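Local coordinates for protein calreticulin, putative,Calreticulin, putative (Trypanosoma cruzi, PDB 5HCF) that probably acts as a chaperone that recognises both carbohydrate and peptide parts of its clients through a globular domain with a legume lectin fold, at residues I62-K66 with K67-V71; H151-A154 with D155-E159; G170-E173 with E174-L178. One frame throughout, in Å; residues are numbered along the deposited sequence.

Contact 1: I62-K66 with K67-V71; sequences INNEK and KSLVV
Ile62 and Leu69 meet at the mouth of a type II beta turn, Asn64 to Lys67, which carries the chain out of strand 50-62, in one sheet of the legume lectin sandwich, and into strand 69-76, in the other. Both residues are buried. CG2 of Ile62 touches CD1 of Leu69 at 3.9 Å, and the two side chains cross at about a right angle. Leu69 reaches this position because its CG stands opposite the backbone N (chi1 -178°). Ile229 packs on both residues. Nearer the turn, the CB atoms of Asn64 and Leu69 are also 3.9 Å apart, so the start of the asparagine side chain extends the hydrophobic patch.

A single weak backbone bond closes the turn: Lys67 N donates to Asn64 O at 3.5 Å, while Lys66 occupies the third turn position with a positive phi of 52°.

The side-chain amide of Asn64 links the turn to its surroundings. With CG folded between the backbone N and the carbonyl carbon (chi1 59°), ND2 donates to a water at 2.9 Å, and that water in turn donates to Lys67 O at 2.6 Å. The same amide is held by the loop beyond: OD1 accepts from Val204 N, and ND2 also donates to His202 O. Both ends of this buried amide are therefore satisfied, and its rotation is fixed.

Lys67, the last residue of the turn, sends its NZ toward Asp231, with which it forms a long, weak ion pair. The start of its chain is pressed close to the turn backbone, Lys67 CG lying 3.1 Å from Glu65 O.

Contact 2: H151-A154 with D155-E159; sequences HIAA and DNSYE
His151 with Glu159 and Ile152 with Tyr158 form the last two rungs of the antiparallel hairpin between strands 145-152 and 157-162, closed by a type I turn from Ala153 to Asn156 with a G1 beta bulge, Asn156 taking the positive-phi position (phi 63°). His151 and Glu159 are a hydrogen-bonded pair: His151 N donates to Glu159 O at 2.9 Å, nearly straight at 169°, and Glu159 N returns the bond to His151 O. At the bulge Ala153 faces two residues, its O accepting from Asn156 N at 3.1 Å and its N donating to Ser157 O at 3.0 Å.

On the non-hydrogen-bonded rung, CD1 of Ile152 approaches CB of Tyr158 at 4.1 Å. The tyrosine CG sits between its backbone N and carbonyl carbon (chi1 77°), and the ring leads away from the isoleucine to where its OH bonds Asp175 and Trp133. The CA of Tyr158 makes a CA-H...O contact with His151 O.

An Asx turn stiffens the bend. Ser157 N donates to Asp155 OD1 from above the carboxylate plane, and the serine OG also bonds OD1, at a distance too short to be trusted. The same OD1 lies against the methyl of Ala153, 3.2 Å from its CB.

Contact 3: G170-E173 with E174-L178; sequences GQLE and EDWSL
Trp176 folds back over Leu172 across a single turn of helix, residues 172-175, which follows strand 165-171 directly and has Gln171 at its N-cap position. The side chain begins at CB, 3.5 Å from Leu172 O, and with CG beside its own backbone N (chi1 -77°) the indole swings back toward Leu172. Further out, CE3 is also 3.5 Å from that oxygen, which lies at the ring edge near the indole plane. CZ3 then meets CD2 of Leu172 at 3.5 Å, and CH2, at the far end of the six-membered ring, is still 4.0 Å from the same methyl. Unlike the oxygen, this methyl sits over the ring face, at CZ3. Beyond this contact NE1 donates to Ile122 O, Trp133 stacks on the indole, and Tyr158 meets it edge-to-face.

The backbone of the short helix sets up this meeting. Asp175 N donates to Gln171 O at 2.9 Å, with the donor almost in line with the carbonyl bond (C=O...N angle 170°). One residue on, Trp176 N donates to Leu172 O, from a position tilted off the carbonyl plane, and there the chain leaves helical geometry. Leu178 comes back toward the helix, its CD1 packing against CB and O of Leu172.

On the outer side, the side chains of Gln171 and Glu174 run side by side in the same direction, their amide and carboxylate planes almost perpendicular at 89°. Their closest approach is made not by the amide but by the aliphatic chain: Gln171 CG lies 3.4 Å from Glu174 OE1.

The three contacts form a series along neighbouring strands of one antiparallel sheet: 69-76, 145-152, 157-162 and 165-171. Contacts 1 and 2 have centres about 9 Å apart and are joined by probable hydrogen bonds, Ser68 OG to His151 NE2 at 2.8 Å and Leu69 O to Ile152 N at 2.8 Å. Contact 3 lies about 10 Å from contact 2, centre to centre. There Asn156 O and Leu172 N, 3.0 Å apart, connect the hairpin turn to the short helix, and Tyr158 CE1 packs on Trp176 CZ3 at 3.4 Å. Contacts 1 and 3 do not touch, their nearest atoms being about 8 Å apart, so the 151-159 hairpin bridges them.

Contact 1: I62-K66 with K67-V71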
loop_
_atom_site.group_PDB
_atom_site.type_symbol
_atom_site.label_atom_id
_atom_site.label_comp_id
_atom_site.label_asym_id
_atom_site.label_seq_id
_atom_site.Cartn_x
_atom_site.Cartn_y
_atom_site.Cartn_z
ATOM N N ILE A 62 9.296 6.027 -12.219
ATOM C CA ILE A 62 8.026 5.539 -12.745
ATOM C C ILE A 62 7.043 6.666 -13.043
ATOM O O ILE A 62 6.757 7.499 -12.186
ATOM C CB ILE A 62 7.364 4.543 -11.761
ATOM C CG1 ILE A 62 8.253 3.312 -11.575
ATOM C CG2 ILE A 62 5.987 4.131 -12.249
ATOM C CD1 ILE A 62 7.806 2.401 -10.451
ATOM N N ASN A 63 6.535 6.691 -14.270
ATOM C CA ASN A 63 5.513 7.655 -14.650
ATOM C C ASN A 63 4.255 6.947 -15.131
ATOM O O ASN A 63 4.262 5.737 -15.359
ATOM C CB ASN A 63 6.035 8.599 -15.733
ATOM C CG ASN A 63 5.587 10.035 -15.521
ATOM O OD1 ASN A 63 4.402 10.306 -15.319
ATOM N ND2 ASN A 63 6.537 10.963 -15.568
ATOM N N ASN A 64 3.177 7.706 -15.289
ATOM C CA ASN A 64 1.920 7.150 -15.772
ATOM C C ASN A 64 1.154 8.129 -16.663
ATOM O O ASN A 64 -0.059 8.271 -16.538
ATOM C CB ASN A 64 1.041 6.705 -14.598
ATOM C CG ASN A 64 0.716 7.840 -13.649
ATOM O OD1 ASN A 64 1.528 8.744 -13.444
ATOM N ND2 ASN A 64 -0.483 7.809 -13.073
ATOM N N GLU A 65 1.860 8.800 -17.568
ATOM C CA GLU A 65 1.205 9.726 -18.487
ATOM C C GLU A 65 0.333 8.966 -19.488
ATOM O O GLU A 65 0.837 8.136 -20.248
ATOM C CB GLU A 65 2.233 10.575 -19.231
ATOM C CG GLU A 65 1.640 11.827 -19.839
ATOM C CD GLU A 65 2.664 12.658 -20.568
ATOM O OE1 GLU A 65 2.280 13.355 -21.532
ATOM O OE2 GLU A 65 3.850 12.619 -20.176
ATOM N N LYS A 66 -0.970 9.246 -19.469
ATOM C CA LYS A 66 -1.923 8.602 -20.374
ATOM C C LYS A 66 -1.828 7.080 -20.347
ATOM O O LYS A 66 -2.053 6.410 -21.353
ATOM C CB LYS A 66 -1.779 9.143 -21.795
ATOM C CG LYS A 66 -2.301 10.571 -21.973
ATOM C CD LYS A 66 -2.270 10.971 -23.455
ATOM C CE LYS A 66 -2.907 12.346 -23.653
ATOM N NZ LYS A 66 -4.399 12.266 -23.391
ATOM N N LYS A 67 -1.496 6.551 -19.172
ATOM C CA LYS A 67 -1.242 5.127 -18.989
ATOM C C LYS A 67 -1.720 4.710 -17.602
ATOM O O LYS A 67 -1.864 5.543 -16.704
ATOM C CB LYS A 67 0.241 4.798 -19.160
ATOM C CG LYS A 67 0.777 5.057 -20.551
ATOM C CD LYS A 67 2.292 4.951 -20.580
ATOM C CE LYS A 67 2.751 3.532 -20.269
ATOM N NZ LYS A 67 2.238 2.558 -21.275
ATOM N N SER A 68 -2.014 3.425 -17.446
ATOM C CA SER A 68 -2.434 2.899 -16.154
ATOM C C SER A 68 -1.263 2.789 -15.185
ATOM O O SER A 68 -0.098 2.704 -15.591
ATOM C CB SER A 68 -3.104 1.534 -16.318
ATOM O OG SER A 68 -4.441 1.671 -16.781
ATOM N N LEU A 69 -1.587 2.788 -13.900
ATOM C CA LEU A 69 -0.606 2.508 -12.871
ATOM C C LEU A 69 -1.236 1.571 -11.859
ATOM O O LEU A 69 -2.288 1.870 -11.298
ATOM C CB LEU A 69 -0.118 3.796 -12.198
ATOM C CG LEU A 69 0.957 3.603 -11.123
ATOM C CD1 LEU A 69 2.258 3.150 -11.755
ATOM C CD2 LEU A 69 1.172 4.876 -10.327
ATOM N N VAL A 70 -0.601 0.423 -11.652
ATOM C CA VAL A 70 -1.115 -0.579 -10.729
ATOM C C VAL A 70 -0.106 -0.859 -9.622
ATOM O O VAL A 70 1.064 -1.156 -9.895
ATOM C CB VAL A 70 -1.455 -1.896 -11.453
ATOM C CG1 VAL A 70 -2.125 -2.875 -10.496
ATOM C CG2 VAL A 70 -2.351 -1.626 -12.652
ATOM N N VAL A 71 -0.575 -0.777 -8.379
ATOM C CA VAL A 71 0.248 -1.047 -7.202
ATOM C C VAL A 71 -0.320 -2.225 -6.426
ATOM O O VAL A 71 -1.519 -2.285 -6.161
ATOM C CB VAL A 71 0.332 0.176 -6.258
ATOM C CG1 VAL A 71 1.531 0.051 -5.324
ATOM C CG2 VAL A 71 0.408 1.462 -7.054
HETATM O O HOH W 1 -2.439 6.091 -14.262
#

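Contact 2: H151-A154 with D155-E159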
loop_
_atom_site.group_PDB
_atom_site.type_symbol
_atom_site.label_atom_id
_atom_site.label_comp_id
_atom_site.label_asym_id
_atom_site.label_seq_id
_atom_site.Cartn_x
_atom_site.Cartn_y
_atom_site.Cartn_z
ATOM N N HIS A 151 -5.561 0.001 -8.879
ATOM C CA HIS A 151 -5.467 0.402 -10.271
ATOM C C HIS A 151 -5.894 1.851 -10.420
ATOM O O HIS A 151 -7.051 2.190 -10.162
ATOM C CB HIS A 151 -6.329 -0.495 -11.159
ATOM C CG HIS A 151 -6.291 -0.124 -12.609
ATOM N ND1 HIS A 151 -7.293 -0.476 -13.497
ATOM C CD2 HIS A 151 -5.385 0.574 -13.333
ATOM C CE1 HIS A 151 -6.999 -0.017 -14.695
ATOM N NE2 HIS A 151 -5.844 0.624 -14.627
ATOM N N ILE A 152 -4.944 2.703 -10.802
ATOM C CA ILE A 152 -5.240 4.078 -11.192
ATOM C C ILE A 152 -5.200 4.183 -12.712
ATOM O O ILE A 152 -4.129 4.105 -13.317
ATOM C CB ILE A 152 -4.246 5.082 -10.584
ATOM C CG1 ILE A 152 -4.172 4.902 -9.070
ATOM C CG2 ILE A 152 -4.645 6.511 -10.924
ATOM C CD1 ILE A 152 -5.386 5.415 -8.350
ATOM N N ALA A 153 -6.368 4.358 -13.324
ATOM C CA ALA A 153 -6.489 4.370 -14.780
ATOM C C ALA A 153 -6.368 5.787 -15.352
ATOM O O ALA A 153 -6.553 6.777 -14.638
ATOM C CB ALA A 153 -7.806 3.738 -15.198
ATOM N N ALA A 154 -6.057 5.875 -16.643
ATOM C CA ALA A 154 -5.796 7.159 -17.293
ATOM C C ALA A 154 -7.073 7.936 -17.580
ATOM O O ALA A 154 -7.019 9.089 -18.015
ATOM C CB ALA A 154 -5.020 6.949 -18.580
ATOM N N ASP A 155 -8.220 7.302 -17.361
ATOM C CA ASP A 155 -9.498 7.995 -17.497
ATOM C C ASP A 155 -9.975 8.516 -16.141
ATOM O O ASP A 155 -11.155 8.802 -15.952
ATOM C CB ASP A 155 -10.550 7.080 -18.123
ATOM C CG ASP A 155 -10.854 5.864 -17.274
ATOM O OD1 ASP A 155 -10.111 5.588 -16.308
ATOM O OD2 ASP A 155 -11.851 5.179 -17.579
ATOM N N ASN A 156 -9.043 8.616 -15.201
ATOM C CA ASN A 156 -9.334 9.074 -13.845
ATOM C C ASN A 156 -10.298 8.176 -13.061
ATOM O O ASN A 156 -10.868 8.605 -12.057
ATOM C CB ASN A 156 -9.887 10.501 -13.884
ATOM C CG ASN A 156 -8.860 11.505 -14.361
ATOM O OD1 ASN A 156 -7.679 11.413 -14.025
ATOM N ND2 ASN A 156 -9.307 12.475 -15.144
ATOM N N SER A 157 -10.489 6.941 -13.517
ATOM C CA SER A 157 -11.176 5.939 -12.704
ATOM C C SER A 157 -10.153 5.166 -11.871
ATOM O O SER A 157 -8.944 5.329 -12.049
ATOM C CB SER A 157 -11.994 4.972 -13.569
ATOM O OG SER A 157 -11.203 4.343 -14.560
ATOM N N TYR A 158 -10.640 4.357 -10.936
ATOM C CA TYR A 158 -9.768 3.526 -10.114
ATOM C C TYR A 158 -10.476 2.246 -9.684
ATOM O O TYR A 158 -11.702 2.136 -9.765
ATOM C CB TYR A 158 -9.293 4.289 -8.881
ATOM C CG TYR A 158 -10.342 4.386 -7.798
ATOM C CD1 TYR A 158 -11.371 5.316 -7.884
ATOM C CD2 TYR A 158 -10.313 3.539 -6.697
ATOM C CE1 TYR A 158 -12.336 5.409 -6.895
ATOM C CE2 TYR A 158 -11.271 3.624 -5.708
ATOM C CZ TYR A 158 -12.281 4.560 -5.812
ATOM O OH TYR A 158 -13.241 4.647 -4.829
ATOM N N GLU A 159 -9.699 1.272 -9.231
ATOM C CA GLU A 159 -10.275 0.060 -8.687
ATOM C C GLU A 159 -9.359 -0.532 -7.624
ATOM O O GLU A 159 -8.151 -0.659 -7.830
ATOM C CB GLU A 159 -10.542 -0.951 -9.803
ATOM C CG GLU A 159 -11.399 -2.139 -9.376
ATOM C CD GLU A 159 -11.950 -2.906 -10.558
ATOM O OE1 GLU A 159 -11.552 -2.599 -11.703
ATOM O OE2 GLU A 159 -12.786 -3.809 -10.344
#

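Contact 3: G170-E173 with E174-L178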
loop_
_atom_site.group_PDB
_atom_site.type_symbol
_atom_site.label_atom_id
_atom_site.label_comp_id
_atom_site.label_asym_id
_atom_site.label_seq_id
_atom_site.Cartn_x
_atom_site.Cartn_y
_atom_site.Cartn_z
ATOM N N GLY A 170 -14.642 3.197 -8.739
ATOM C CA GLY A 170 -15.272 4.486 -8.967
ATOM C C GLY A 170 -14.404 5.537 -9.630
ATOM O O GLY A 170 -13.459 5.218 -10.349
ATOM N N GLN A 171 -14.729 6.801 -9.382
ATOM C CA GLN A 171 -14.037 7.912 -10.023
ATOM C C GLN A 171 -13.227 8.699 -8.998
ATOM O O GLN A 171 -13.725 8.992 -7.910
ATOM C CB GLN A 171 -15.042 8.840 -10.714
ATOM C CG GLN A 171 -16.050 8.153 -11.638
ATOM C CD GLN A 171 -15.429 7.147 -12.587
ATOM O OE1 GLN A 171 -14.482 7.456 -13.309
ATOM N NE2 GLN A 171 -15.976 5.936 -12.603
ATOM N N LEU A 172 -11.990 9.051 -9.347
ATOM C CA LEU A 172 -11.122 9.818 -8.448
ATOM C C LEU A 172 -11.764 11.125 -8.005
ATOM O O LEU A 172 -11.697 11.500 -6.835
ATOM C CB LEU A 172 -9.785 10.127 -9.119
ATOM C CG LEU A 172 -8.822 8.969 -9.356
ATOM C CD1 LEU A 172 -7.645 9.449 -10.187
ATOM C CD2 LEU A 172 -8.344 8.402 -8.031
ATOM N N GLU A 173 -12.393 11.806 -8.954
ATOM C CA GLU A 173 -13.016 13.099 -8.706
ATOM C C GLU A 173 -14.173 13.000 -7.712
ATOM O O GLU A 173 -14.438 13.938 -6.956
ATOM C CB GLU A 173 -13.503 13.696 -10.031
ATOM C CG GLU A 173 -14.026 15.110 -9.931
ATOM C CD GLU A 173 -14.478 15.647 -11.273
ATOM O OE1 GLU A 173 -15.410 16.480 -11.301
ATOM O OE2 GLU A 173 -13.905 15.230 -12.302
ATOM N N GLU A 174 -14.856 11.860 -7.718
ATOM C CA GLU A 174 -16.035 11.661 -6.885
ATOM C C GLU A 174 -15.724 11.050 -5.508
ATOM O O GLU A 174 -16.374 11.384 -4.519
ATOM C CB GLU A 174 -17.046 10.790 -7.638
ATOM C CG GLU A 174 -17.533 11.409 -8.962
ATOM C CD GLU A 174 -18.487 10.505 -9.735
ATOM O OE1 GLU A 174 -18.483 9.279 -9.501
ATOM O OE2 GLU A 174 -19.246 11.017 -10.579
ATOM N N ASP A 175 -14.733 10.166 -5.437
ATOM C CA ASP A 175 -14.443 9.461 -4.182
ATOM C C ASP A 175 -13.302 10.077 -3.367
ATOM O O ASP A 175 -12.941 9.553 -2.311
ATOM C CB ASP A 175 -14.127 7.991 -4.462
ATOM C CG ASP A 175 -15.260 7.278 -5.163
ATOM O OD1 ASP A 175 -16.372 7.837 -5.217
ATOM O OD2 ASP A 175 -15.043 6.159 -5.663
ATOM N N TRP A 176 -12.724 11.167 -3.875
ATOM C CA TRP A 176 -11.810 12.009 -3.104
ATOM C C TRP A 176 -12.283 13.454 -3.197
ATOM O O TRP A 176 -13.070 13.789 -4.077
ATOM C CB TRP A 176 -10.372 11.910 -3.626
ATOM C CG TRP A 176 -9.625 10.679 -3.234
ATOM C CD1 TRP A 176 -8.698 10.569 -2.240
ATOM C CD2 TRP A 176 -9.712 9.386 -3.846
ATOM N NE1 TRP A 176 -8.213 9.286 -2.184
ATOM C CE2 TRP A 176 -8.820 8.540 -3.160
ATOM C CE3 TRP A 176 -10.462 8.859 -4.900
ATOM C CZ2 TRP A 176 -8.657 7.197 -3.494
ATOM C CZ3 TRP A 176 -10.297 7.522 -5.231
ATOM C CH2 TRP A 176 -9.403 6.709 -4.530
ATOM N N SER A 177 -11.791 14.312 -2.308
ATOM C CA SER A 177 -12.022 15.751 -2.434
ATOM C C SER A 177 -10.821 16.402 -3.107
ATOM O O SER A 177 -9.934 16.937 -2.442
ATOM C CB SER A 177 -12.286 16.401 -1.074
ATOM O OG SER A 177 -13.384 15.789 -0.424
ATOM N N LEU A 178 -10.796 16.336 -4.434
ATOM C CA LEU A 178 -9.674 16.849 -5.208
ATOM C C LEU A 178 -9.987 18.192 -5.833
ATOM O O LEU A 178 -9.170 19.111 -5.780
ATOM C CB LEU A 178 -9.272 15.854 -6.298
ATOM C CG LEU A 178 -8.929 14.452 -5.799
ATOM C CD1 LEU A 178 -8.614 13.504 -6.952
ATOM C CD2 LEU A 178 -7.767 14.530 -4.817
#